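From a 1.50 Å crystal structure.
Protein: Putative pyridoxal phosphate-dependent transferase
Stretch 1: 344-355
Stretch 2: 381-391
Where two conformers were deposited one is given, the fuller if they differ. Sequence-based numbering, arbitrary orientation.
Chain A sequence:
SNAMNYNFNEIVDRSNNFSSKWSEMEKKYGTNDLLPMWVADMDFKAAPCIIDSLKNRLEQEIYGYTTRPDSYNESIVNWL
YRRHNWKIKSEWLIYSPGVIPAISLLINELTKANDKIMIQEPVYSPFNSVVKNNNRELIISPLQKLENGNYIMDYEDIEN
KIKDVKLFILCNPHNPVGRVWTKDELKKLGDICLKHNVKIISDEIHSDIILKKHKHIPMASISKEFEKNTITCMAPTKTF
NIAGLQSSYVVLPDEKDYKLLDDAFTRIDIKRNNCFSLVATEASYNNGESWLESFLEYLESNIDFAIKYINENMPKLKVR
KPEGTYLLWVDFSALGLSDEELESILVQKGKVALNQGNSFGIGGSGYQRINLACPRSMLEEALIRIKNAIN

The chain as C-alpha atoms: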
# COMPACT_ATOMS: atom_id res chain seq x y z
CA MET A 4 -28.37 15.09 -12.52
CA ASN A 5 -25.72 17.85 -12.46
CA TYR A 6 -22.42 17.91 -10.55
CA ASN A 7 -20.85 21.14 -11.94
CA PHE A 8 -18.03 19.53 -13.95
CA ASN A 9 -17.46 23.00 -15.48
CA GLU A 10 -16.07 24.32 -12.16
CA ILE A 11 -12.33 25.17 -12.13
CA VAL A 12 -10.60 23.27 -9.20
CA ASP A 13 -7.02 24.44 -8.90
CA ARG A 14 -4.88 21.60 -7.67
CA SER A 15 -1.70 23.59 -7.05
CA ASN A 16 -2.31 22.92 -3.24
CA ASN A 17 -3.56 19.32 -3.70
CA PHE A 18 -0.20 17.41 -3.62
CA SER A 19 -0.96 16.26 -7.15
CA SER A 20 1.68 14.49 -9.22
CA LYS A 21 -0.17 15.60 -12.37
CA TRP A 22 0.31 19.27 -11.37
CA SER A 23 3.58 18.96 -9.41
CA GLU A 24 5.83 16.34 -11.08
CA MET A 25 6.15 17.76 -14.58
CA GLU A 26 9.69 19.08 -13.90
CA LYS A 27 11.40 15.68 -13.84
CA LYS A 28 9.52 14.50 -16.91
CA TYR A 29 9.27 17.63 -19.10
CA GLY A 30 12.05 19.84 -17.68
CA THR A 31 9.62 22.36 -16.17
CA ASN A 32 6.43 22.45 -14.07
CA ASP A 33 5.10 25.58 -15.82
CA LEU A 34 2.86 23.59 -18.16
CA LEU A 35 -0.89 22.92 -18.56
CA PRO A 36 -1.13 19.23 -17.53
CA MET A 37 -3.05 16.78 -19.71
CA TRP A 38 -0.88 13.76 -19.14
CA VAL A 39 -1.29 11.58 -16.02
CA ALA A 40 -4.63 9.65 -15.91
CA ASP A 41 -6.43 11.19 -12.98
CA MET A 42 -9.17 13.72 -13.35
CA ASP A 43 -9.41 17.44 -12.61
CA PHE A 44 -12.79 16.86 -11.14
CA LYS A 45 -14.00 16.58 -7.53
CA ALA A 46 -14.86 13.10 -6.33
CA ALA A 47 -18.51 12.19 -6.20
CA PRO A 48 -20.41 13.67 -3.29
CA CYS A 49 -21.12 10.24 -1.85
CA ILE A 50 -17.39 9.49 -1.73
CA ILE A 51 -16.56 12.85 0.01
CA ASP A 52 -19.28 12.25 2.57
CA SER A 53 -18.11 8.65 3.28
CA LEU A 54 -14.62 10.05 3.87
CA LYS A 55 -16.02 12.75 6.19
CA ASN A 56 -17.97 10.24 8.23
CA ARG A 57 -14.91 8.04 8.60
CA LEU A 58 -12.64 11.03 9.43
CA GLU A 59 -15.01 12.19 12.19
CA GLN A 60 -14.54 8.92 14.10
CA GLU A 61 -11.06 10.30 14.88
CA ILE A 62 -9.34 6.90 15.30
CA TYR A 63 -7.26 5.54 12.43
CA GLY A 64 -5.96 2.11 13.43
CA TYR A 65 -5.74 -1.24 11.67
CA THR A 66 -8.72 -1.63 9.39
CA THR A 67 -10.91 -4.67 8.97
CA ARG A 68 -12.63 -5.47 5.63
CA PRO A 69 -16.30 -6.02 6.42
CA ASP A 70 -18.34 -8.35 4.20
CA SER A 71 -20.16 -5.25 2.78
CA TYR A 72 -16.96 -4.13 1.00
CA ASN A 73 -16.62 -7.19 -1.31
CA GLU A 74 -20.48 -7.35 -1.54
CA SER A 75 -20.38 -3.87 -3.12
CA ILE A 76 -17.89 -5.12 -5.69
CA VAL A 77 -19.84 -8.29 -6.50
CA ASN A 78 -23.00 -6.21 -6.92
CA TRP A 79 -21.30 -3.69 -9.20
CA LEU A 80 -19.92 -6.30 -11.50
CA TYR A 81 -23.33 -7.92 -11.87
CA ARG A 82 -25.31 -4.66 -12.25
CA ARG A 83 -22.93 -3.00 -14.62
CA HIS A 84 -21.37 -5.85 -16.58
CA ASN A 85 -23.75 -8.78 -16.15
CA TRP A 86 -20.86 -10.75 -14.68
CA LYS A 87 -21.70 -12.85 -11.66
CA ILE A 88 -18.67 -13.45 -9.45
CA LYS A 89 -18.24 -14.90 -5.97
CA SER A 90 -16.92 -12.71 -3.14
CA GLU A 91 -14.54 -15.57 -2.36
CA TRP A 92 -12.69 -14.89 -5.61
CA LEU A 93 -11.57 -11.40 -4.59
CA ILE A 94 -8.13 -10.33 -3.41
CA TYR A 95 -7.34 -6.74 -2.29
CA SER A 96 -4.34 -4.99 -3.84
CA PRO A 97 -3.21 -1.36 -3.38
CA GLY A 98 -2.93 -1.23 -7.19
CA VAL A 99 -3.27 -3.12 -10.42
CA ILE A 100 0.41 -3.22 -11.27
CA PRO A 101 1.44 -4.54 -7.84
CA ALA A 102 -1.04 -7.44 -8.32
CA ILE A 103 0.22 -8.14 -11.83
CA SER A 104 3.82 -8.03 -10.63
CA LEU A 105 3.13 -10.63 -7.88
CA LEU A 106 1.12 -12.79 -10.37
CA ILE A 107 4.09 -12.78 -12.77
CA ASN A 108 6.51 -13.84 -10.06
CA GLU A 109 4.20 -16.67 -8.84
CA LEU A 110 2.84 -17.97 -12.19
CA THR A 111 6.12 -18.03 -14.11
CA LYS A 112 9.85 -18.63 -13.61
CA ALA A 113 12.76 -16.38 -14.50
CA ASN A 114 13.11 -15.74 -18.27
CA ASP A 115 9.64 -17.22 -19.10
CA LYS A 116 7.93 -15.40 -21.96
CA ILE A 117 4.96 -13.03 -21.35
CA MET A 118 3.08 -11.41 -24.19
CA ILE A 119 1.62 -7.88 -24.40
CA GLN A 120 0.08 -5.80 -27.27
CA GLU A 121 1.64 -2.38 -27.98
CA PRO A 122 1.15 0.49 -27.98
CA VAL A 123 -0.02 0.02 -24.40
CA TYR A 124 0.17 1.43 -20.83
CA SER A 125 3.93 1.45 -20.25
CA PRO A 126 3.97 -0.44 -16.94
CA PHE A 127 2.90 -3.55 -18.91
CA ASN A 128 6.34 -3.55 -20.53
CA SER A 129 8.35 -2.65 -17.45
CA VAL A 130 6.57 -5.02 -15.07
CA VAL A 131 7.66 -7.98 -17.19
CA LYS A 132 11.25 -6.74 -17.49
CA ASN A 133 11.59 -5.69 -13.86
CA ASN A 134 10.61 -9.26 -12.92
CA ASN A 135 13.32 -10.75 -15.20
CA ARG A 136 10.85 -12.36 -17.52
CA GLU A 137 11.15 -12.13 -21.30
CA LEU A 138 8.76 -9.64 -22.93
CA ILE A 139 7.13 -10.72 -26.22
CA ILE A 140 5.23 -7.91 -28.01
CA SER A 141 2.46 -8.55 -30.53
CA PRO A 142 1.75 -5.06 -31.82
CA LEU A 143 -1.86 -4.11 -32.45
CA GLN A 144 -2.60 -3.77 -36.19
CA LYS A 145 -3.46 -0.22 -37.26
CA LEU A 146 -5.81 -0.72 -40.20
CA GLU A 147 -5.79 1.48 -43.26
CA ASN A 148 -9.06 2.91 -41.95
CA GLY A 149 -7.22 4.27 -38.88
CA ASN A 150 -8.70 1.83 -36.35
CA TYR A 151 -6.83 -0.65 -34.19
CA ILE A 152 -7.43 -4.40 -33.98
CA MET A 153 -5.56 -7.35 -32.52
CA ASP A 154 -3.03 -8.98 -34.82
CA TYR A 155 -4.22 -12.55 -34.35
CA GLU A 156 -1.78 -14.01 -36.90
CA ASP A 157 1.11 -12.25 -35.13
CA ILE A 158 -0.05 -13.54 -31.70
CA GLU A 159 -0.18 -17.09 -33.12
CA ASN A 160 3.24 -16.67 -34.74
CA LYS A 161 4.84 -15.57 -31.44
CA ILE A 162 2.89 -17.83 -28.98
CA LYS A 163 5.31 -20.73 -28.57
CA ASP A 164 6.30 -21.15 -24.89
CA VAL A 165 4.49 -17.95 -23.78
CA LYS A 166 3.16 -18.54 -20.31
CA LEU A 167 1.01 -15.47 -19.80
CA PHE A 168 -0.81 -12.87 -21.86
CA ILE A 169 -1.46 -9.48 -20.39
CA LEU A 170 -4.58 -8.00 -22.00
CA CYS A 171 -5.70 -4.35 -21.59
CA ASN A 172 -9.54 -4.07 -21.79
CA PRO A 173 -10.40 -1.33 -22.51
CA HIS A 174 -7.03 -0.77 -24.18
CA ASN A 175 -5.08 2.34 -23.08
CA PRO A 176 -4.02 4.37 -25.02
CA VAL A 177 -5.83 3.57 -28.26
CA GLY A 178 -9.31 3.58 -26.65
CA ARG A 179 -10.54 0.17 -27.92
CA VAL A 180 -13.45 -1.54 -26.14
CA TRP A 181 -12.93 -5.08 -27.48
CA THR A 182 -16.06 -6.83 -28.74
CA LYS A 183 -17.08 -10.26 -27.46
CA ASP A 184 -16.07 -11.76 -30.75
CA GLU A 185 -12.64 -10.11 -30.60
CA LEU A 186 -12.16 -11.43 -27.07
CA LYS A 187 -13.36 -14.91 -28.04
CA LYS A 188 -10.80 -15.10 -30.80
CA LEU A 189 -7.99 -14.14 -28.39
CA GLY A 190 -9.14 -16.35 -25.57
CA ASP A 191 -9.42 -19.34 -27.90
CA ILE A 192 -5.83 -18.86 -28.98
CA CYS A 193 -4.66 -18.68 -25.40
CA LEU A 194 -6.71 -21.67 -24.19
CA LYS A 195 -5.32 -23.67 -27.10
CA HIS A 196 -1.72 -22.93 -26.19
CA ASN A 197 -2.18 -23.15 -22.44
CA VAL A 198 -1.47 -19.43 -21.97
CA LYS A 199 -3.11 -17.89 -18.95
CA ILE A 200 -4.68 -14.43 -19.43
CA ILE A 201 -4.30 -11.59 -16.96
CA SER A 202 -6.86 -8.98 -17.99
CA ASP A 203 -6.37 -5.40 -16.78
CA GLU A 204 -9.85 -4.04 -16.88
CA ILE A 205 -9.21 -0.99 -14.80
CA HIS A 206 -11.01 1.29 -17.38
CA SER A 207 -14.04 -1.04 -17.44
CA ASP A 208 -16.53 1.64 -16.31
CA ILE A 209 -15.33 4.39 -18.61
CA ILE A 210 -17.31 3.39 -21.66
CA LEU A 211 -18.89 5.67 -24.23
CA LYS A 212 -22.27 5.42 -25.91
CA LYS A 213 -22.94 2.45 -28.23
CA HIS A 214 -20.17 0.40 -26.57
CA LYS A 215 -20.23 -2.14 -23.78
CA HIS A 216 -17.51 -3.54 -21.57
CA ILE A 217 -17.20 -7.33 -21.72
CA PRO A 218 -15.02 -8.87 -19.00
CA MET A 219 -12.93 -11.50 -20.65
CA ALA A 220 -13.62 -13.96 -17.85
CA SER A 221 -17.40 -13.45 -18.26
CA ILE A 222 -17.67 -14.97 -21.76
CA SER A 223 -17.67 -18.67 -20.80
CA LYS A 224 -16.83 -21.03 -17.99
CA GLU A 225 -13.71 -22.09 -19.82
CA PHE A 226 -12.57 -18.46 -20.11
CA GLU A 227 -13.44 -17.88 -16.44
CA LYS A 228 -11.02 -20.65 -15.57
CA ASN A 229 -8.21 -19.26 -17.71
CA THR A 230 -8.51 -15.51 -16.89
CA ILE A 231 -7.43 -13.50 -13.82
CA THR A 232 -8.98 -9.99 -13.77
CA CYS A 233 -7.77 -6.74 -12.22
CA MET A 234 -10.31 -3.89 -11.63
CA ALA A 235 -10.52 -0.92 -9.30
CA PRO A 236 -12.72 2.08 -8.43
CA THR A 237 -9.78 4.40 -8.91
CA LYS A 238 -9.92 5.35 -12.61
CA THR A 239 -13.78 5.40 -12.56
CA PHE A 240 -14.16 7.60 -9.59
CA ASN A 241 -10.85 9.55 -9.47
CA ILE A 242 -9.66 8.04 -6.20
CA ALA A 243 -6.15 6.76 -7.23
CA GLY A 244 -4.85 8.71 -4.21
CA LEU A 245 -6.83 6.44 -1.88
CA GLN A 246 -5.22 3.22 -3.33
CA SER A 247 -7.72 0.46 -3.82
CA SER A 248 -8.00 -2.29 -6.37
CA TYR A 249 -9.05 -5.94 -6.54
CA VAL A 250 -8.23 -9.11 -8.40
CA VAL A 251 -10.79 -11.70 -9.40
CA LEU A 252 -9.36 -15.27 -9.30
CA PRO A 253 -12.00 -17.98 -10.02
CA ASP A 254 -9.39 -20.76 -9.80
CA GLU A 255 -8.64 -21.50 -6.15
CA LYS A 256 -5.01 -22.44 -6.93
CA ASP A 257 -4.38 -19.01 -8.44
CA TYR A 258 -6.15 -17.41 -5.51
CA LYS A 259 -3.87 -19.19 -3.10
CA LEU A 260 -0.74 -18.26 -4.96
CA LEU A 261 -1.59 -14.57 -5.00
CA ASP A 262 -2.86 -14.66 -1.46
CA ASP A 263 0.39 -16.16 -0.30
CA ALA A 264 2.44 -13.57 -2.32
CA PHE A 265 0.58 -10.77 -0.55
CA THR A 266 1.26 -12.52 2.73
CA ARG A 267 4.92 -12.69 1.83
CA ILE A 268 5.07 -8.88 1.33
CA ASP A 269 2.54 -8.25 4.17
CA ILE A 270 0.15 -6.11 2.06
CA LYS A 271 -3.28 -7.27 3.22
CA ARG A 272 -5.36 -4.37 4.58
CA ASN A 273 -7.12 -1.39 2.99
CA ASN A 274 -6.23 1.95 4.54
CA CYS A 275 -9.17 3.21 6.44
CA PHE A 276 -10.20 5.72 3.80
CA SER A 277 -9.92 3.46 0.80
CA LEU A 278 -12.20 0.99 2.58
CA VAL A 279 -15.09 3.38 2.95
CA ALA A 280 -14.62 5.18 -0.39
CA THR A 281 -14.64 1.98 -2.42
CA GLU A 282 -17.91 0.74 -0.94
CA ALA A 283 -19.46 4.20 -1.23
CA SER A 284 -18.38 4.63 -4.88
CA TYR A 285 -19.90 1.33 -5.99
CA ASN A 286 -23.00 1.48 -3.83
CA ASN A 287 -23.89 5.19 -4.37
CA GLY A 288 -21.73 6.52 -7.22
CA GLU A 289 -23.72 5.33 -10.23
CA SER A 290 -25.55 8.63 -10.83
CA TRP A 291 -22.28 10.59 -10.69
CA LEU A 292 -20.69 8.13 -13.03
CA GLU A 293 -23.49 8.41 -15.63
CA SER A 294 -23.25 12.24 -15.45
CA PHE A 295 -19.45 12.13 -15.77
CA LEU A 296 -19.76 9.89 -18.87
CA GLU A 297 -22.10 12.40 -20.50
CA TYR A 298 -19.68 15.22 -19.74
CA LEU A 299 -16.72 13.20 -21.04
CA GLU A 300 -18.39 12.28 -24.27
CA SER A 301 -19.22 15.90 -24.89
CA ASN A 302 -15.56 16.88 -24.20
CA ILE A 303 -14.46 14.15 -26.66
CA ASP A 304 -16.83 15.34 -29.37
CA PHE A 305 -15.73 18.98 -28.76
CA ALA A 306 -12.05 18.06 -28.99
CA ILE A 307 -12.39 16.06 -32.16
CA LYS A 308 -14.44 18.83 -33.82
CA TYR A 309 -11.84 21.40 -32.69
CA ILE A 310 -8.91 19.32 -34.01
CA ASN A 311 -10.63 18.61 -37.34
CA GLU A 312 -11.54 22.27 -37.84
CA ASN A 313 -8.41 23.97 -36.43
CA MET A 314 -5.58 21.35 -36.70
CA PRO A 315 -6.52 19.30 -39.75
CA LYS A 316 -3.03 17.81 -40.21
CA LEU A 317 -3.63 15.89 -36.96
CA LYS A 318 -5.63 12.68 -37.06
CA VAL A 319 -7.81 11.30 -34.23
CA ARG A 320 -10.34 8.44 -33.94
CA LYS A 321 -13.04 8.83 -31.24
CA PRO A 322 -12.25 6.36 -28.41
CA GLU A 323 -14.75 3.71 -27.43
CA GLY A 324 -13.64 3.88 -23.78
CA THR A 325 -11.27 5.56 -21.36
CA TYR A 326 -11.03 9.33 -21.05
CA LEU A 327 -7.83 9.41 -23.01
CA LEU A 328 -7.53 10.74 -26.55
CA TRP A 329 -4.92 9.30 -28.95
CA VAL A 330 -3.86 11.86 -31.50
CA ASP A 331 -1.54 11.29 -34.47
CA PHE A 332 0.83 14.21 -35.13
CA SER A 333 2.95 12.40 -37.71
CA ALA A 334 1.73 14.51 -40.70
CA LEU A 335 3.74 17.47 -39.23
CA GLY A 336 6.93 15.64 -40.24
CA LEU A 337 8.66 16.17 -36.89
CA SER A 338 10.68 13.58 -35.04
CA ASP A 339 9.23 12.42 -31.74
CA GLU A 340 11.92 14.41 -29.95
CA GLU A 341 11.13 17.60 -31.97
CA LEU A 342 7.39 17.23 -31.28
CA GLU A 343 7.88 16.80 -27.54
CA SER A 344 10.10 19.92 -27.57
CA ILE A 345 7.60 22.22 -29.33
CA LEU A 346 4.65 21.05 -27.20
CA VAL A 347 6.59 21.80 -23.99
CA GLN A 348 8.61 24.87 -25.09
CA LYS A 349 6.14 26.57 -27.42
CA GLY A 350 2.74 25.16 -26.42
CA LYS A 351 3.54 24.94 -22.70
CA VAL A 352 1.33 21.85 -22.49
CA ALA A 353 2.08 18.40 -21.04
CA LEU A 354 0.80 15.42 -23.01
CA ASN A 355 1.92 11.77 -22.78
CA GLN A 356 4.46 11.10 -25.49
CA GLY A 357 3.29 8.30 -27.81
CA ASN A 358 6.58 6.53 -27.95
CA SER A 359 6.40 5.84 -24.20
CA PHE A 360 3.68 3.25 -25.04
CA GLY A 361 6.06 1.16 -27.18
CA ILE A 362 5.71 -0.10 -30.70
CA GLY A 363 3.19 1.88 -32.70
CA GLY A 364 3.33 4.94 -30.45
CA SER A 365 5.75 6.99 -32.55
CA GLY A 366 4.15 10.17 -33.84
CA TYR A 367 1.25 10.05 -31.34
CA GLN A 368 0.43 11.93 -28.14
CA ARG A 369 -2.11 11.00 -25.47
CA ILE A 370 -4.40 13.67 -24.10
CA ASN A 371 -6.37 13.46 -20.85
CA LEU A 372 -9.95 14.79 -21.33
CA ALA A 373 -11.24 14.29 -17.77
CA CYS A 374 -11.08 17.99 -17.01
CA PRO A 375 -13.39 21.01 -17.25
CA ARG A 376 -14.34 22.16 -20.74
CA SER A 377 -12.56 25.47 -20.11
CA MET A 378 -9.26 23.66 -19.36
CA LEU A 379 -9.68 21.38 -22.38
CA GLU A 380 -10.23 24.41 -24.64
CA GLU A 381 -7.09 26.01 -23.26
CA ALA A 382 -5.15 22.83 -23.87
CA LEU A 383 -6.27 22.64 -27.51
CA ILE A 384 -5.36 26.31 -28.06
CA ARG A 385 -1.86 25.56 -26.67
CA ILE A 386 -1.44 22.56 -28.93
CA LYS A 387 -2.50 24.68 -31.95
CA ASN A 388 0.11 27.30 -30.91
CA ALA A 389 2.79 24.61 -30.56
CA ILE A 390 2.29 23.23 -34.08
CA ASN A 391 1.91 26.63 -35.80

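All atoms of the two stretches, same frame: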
# COMPACT_ATOMS: atom_id res chain seq x y z
N SER A 344 9.49 18.62 -27.82
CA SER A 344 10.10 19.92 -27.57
C SER A 344 9.14 21.08 -27.85
O SER A 344 9.01 21.97 -27.02
CB SER A 344 11.43 20.12 -28.36
OG SER A 344 12.38 19.15 -27.96
N ILE A 345 8.49 21.09 -29.02
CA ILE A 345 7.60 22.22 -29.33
C ILE A 345 6.35 22.22 -28.45
O ILE A 345 5.87 23.25 -28.11
CB ILE A 345 7.19 22.36 -30.81
CG1 ILE A 345 6.45 21.12 -31.34
CG2 ILE A 345 8.38 22.77 -31.66
CD1 ILE A 345 6.07 21.26 -32.82
N LEU A 346 5.83 21.05 -28.07
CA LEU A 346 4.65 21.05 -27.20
C LEU A 346 5.00 21.67 -25.84
O LEU A 346 4.24 22.46 -25.29
CB LEU A 346 4.14 19.61 -27.03
CG LEU A 346 3.46 19.04 -28.27
CD1 LEU A 346 3.32 17.49 -28.23
CD2 LEU A 346 2.09 19.69 -28.38
N VAL A 347 6.15 21.27 -25.29
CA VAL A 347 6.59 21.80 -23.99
C VAL A 347 7.05 23.27 -24.07
O VAL A 347 6.61 24.09 -23.29
CB VAL A 347 7.72 20.96 -23.35
CG1 VAL A 347 8.20 21.66 -22.08
CG2 VAL A 347 7.24 19.54 -23.07
N GLN A 348 7.92 23.58 -25.04
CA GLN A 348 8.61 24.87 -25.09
C GLN A 348 7.71 25.95 -25.64
O GLN A 348 7.66 27.07 -25.12
CB GLN A 348 9.89 24.75 -25.93
CG GLN A 348 10.89 23.84 -25.27
CD GLN A 348 12.00 23.34 -26.17
OE1 GLN A 348 12.25 23.85 -27.27
NE2 GLN A 348 12.68 22.28 -25.71
N LYS A 349 7.01 25.63 -26.72
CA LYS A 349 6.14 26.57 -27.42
C LYS A 349 4.69 26.51 -26.99
O LYS A 349 4.10 27.51 -26.67
CB LYS A 349 6.27 26.40 -28.94
CG LYS A 349 5.70 27.58 -29.73
CD LYS A 349 5.95 27.36 -31.24
CE LYS A 349 5.60 28.56 -32.10
NZ LYS A 349 4.23 29.03 -31.75
N GLY A 350 4.10 25.32 -26.95
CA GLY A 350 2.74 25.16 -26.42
C GLY A 350 2.58 25.38 -24.93
O GLY A 350 1.55 25.86 -24.47
N LYS A 351 3.60 25.00 -24.17
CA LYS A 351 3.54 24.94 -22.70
C LYS A 351 2.40 24.02 -22.24
O LYS A 351 1.58 24.35 -21.39
CB LYS A 351 3.41 26.32 -22.08
CG LYS A 351 4.53 27.31 -22.41
CD LYS A 351 4.63 28.40 -21.34
CE LYS A 351 3.32 29.18 -21.12
NZ LYS A 351 3.33 30.22 -20.02
N VAL A 352 2.38 22.83 -22.81
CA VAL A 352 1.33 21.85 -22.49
C VAL A 352 2.01 20.49 -22.33
O VAL A 352 2.96 20.21 -23.03
CB VAL A 352 0.20 21.87 -23.58
CG1 VAL A 352 0.77 21.50 -24.95
CG2 VAL A 352 -1.00 21.02 -23.16
N ALA A 353 1.51 19.71 -21.37
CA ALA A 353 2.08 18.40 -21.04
C ALA A 353 1.15 17.29 -21.46
O ALA A 353 0.14 17.07 -20.86
CB ALA A 353 2.34 18.35 -19.54
N LEU A 354 1.51 16.59 -22.53
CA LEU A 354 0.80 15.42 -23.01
C LEU A 354 1.68 14.18 -22.77
O LEU A 354 2.89 14.31 -22.52
CB LEU A 354 0.54 15.55 -24.51
CG LEU A 354 -0.02 16.88 -25.02
CD1 LEU A 354 -0.26 16.78 -26.53
CD2 LEU A 354 -1.26 17.26 -24.27
N ASN A 355 1.09 13.00 -22.88
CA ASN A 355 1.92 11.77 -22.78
C ASN A 355 2.50 11.45 -24.14
O ASN A 355 1.75 11.19 -25.12
CB ASN A 355 1.11 10.59 -22.29
CG ASN A 355 0.80 10.62 -20.82
OD1 ASN A 355 -0.14 11.30 -20.39
ND2 ASN A 355 1.48 9.76 -20.06
N GLU A 381 -8.39 25.42 -23.40
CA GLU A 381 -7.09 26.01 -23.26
C GLU A 381 -6.00 25.08 -23.73
O GLU A 381 -5.05 25.52 -24.37
CB GLU A 381 -6.88 26.47 -21.78
CG GLU A 381 -5.77 27.43 -21.56
CD GLU A 381 -5.45 27.56 -20.09
OE1 GLU A 381 -6.40 27.81 -19.31
OE2 GLU A 381 -4.26 27.42 -19.71
N ALA A 382 -6.15 23.81 -23.43
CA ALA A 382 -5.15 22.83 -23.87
C ALA A 382 -5.09 22.73 -25.39
O ALA A 382 -4.04 22.75 -25.96
CB ALA A 382 -5.44 21.48 -23.28
N LEU A 383 -6.23 22.76 -26.02
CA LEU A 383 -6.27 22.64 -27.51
C LEU A 383 -5.70 23.89 -28.17
O LEU A 383 -5.00 23.81 -29.18
CB LEU A 383 -7.67 22.31 -28.01
CG LEU A 383 -8.23 20.96 -27.58
CD1 LEU A 383 -9.74 20.94 -27.73
CD2 LEU A 383 -7.55 19.84 -28.38
N ILE A 384 -5.95 25.06 -27.58
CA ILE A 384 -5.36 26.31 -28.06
C ILE A 384 -3.83 26.31 -27.95
O ILE A 384 -3.12 26.70 -28.90
CB ILE A 384 -5.92 27.51 -27.29
CG1 ILE A 384 -7.42 27.70 -27.57
CG2 ILE A 384 -5.10 28.74 -27.66
CD1 ILE A 384 -8.08 28.66 -26.58
N ARG A 385 -3.32 25.73 -26.85
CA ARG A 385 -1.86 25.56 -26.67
C ARG A 385 -1.23 24.61 -27.68
O ARG A 385 -0.15 24.88 -28.24
CB ARG A 385 -1.53 25.16 -25.22
CG ARG A 385 -1.80 26.28 -24.21
CD ARG A 385 -1.30 25.95 -22.79
NE ARG A 385 -1.61 27.06 -21.90
CZ ARG A 385 -0.87 27.45 -20.87
NH1 ARG A 385 0.22 26.79 -20.48
NH2 ARG A 385 -1.26 28.53 -20.18
N ILE A 386 -1.94 23.53 -27.99
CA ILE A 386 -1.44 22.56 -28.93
C ILE A 386 -1.41 23.23 -30.30
O ILE A 386 -0.42 23.15 -31.02
CB ILE A 386 -2.32 21.30 -28.94
CG1 ILE A 386 -2.15 20.54 -27.62
CG2 ILE A 386 -1.95 20.40 -30.11
CD1 ILE A 386 -3.23 19.51 -27.25
N LYS A 387 -2.46 23.96 -30.65
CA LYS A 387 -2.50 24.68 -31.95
C LYS A 387 -1.33 25.71 -32.03
O LYS A 387 -0.64 25.80 -33.05
CB LYS A 387 -3.86 25.34 -32.12
CG LYS A 387 -4.08 26.07 -33.45
CD LYS A 387 -5.52 26.53 -33.56
CE LYS A 387 -5.91 27.71 -32.68
NZ LYS A 387 -7.28 28.24 -33.04
N ASN A 388 -1.05 26.40 -30.93
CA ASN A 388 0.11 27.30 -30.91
C ASN A 388 1.42 26.53 -31.12
O ASN A 388 2.29 26.96 -31.88
CB ASN A 388 0.20 28.06 -29.60
CG ASN A 388 1.31 29.11 -29.62
OD1 ASN A 388 1.41 29.88 -30.57
ND2 ASN A 388 2.16 29.10 -28.61
N ALA A 389 1.59 25.41 -30.43
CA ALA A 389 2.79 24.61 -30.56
C ALA A 389 3.09 24.22 -32.00
O ALA A 389 4.26 24.21 -32.40
CB ALA A 389 2.69 23.35 -29.69
N ILE A 390 2.05 23.86 -32.77
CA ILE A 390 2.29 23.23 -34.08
C ILE A 390 2.20 24.22 -35.23
O ILE A 390 2.37 23.84 -36.39
CB ILE A 390 1.36 22.02 -34.30
CG1 ILE A 390 -0.09 22.46 -34.56
CG2 ILE A 390 1.46 21.09 -33.11
CD1 ILE A 390 -1.01 21.29 -34.87
N ASN A 391 1.99 25.49 -34.88
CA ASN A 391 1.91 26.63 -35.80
C ASN A 391 2.94 27.67 -35.38
O ASN A 391 4.14 27.41 -35.47
CB ASN A 391 0.50 27.23 -35.77
CG ASN A 391 -0.51 26.38 -36.52
OD1 ASN A 391 -0.57 26.44 -37.74
ND2 ASN A 391 -1.32 25.60 -35.80
OXT ASN A 391 2.62 28.77 -34.89
O HOH W 1 4.58 31.00 -29.10
O HOH W 2 3.89 31.11 -34.08
O HOH W 3 0.88 28.05 -26.09

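The end of one helix, with the turn and short strand that follow it, packs across the chain's C-terminal helix as a close, small-residue crossing with an apolar interior and polar ties at its margins. The helix axes approach to 8.0 Å at an angle of 107°, and the backbones come nearest at Gly-350 and Ala-389, whose CA atoms lie 4.2 Å apart. Glycine suits this place: an ideal CB would sit 3.0 Å from Ala-389 CB and 2.8 Å from Leu-346 O. Ala-389 CB fits against Gly-350 N (3.7 Å) and Leu-346 CD2 (3.9 Å). Beside this crossing, the buried Ile-386 brings the end of its side chain to Val-352 (CG1 to Ile-386 CG1, 4.1 Å) and Leu-354 (CD1 to Ile-386 CD1, 4.1 Å), so branched aliphatics fill the buried space.

Two long charged side chains reach backbone oxygens of the other stretch. Lys-351 leaves the helix with positive phi, and its O accepts a hydrogen bond from Arg-385 NH1 (2.9 Å) at the guanidinium edge; Arg-385 NH2 is also held by Glu-381 OE2 (3.2 Å) in a salt bridge. Lys-349, nearly extended until chi4 turns to m, brings NZ to Asn-388 O (2.8 Å, a hydrogen bond) and to the terminal carboxylate, Asn-391 OXT (3.5 Å, a salt bridge). Water 3 links Gly-350 O to Asn-388 ND2.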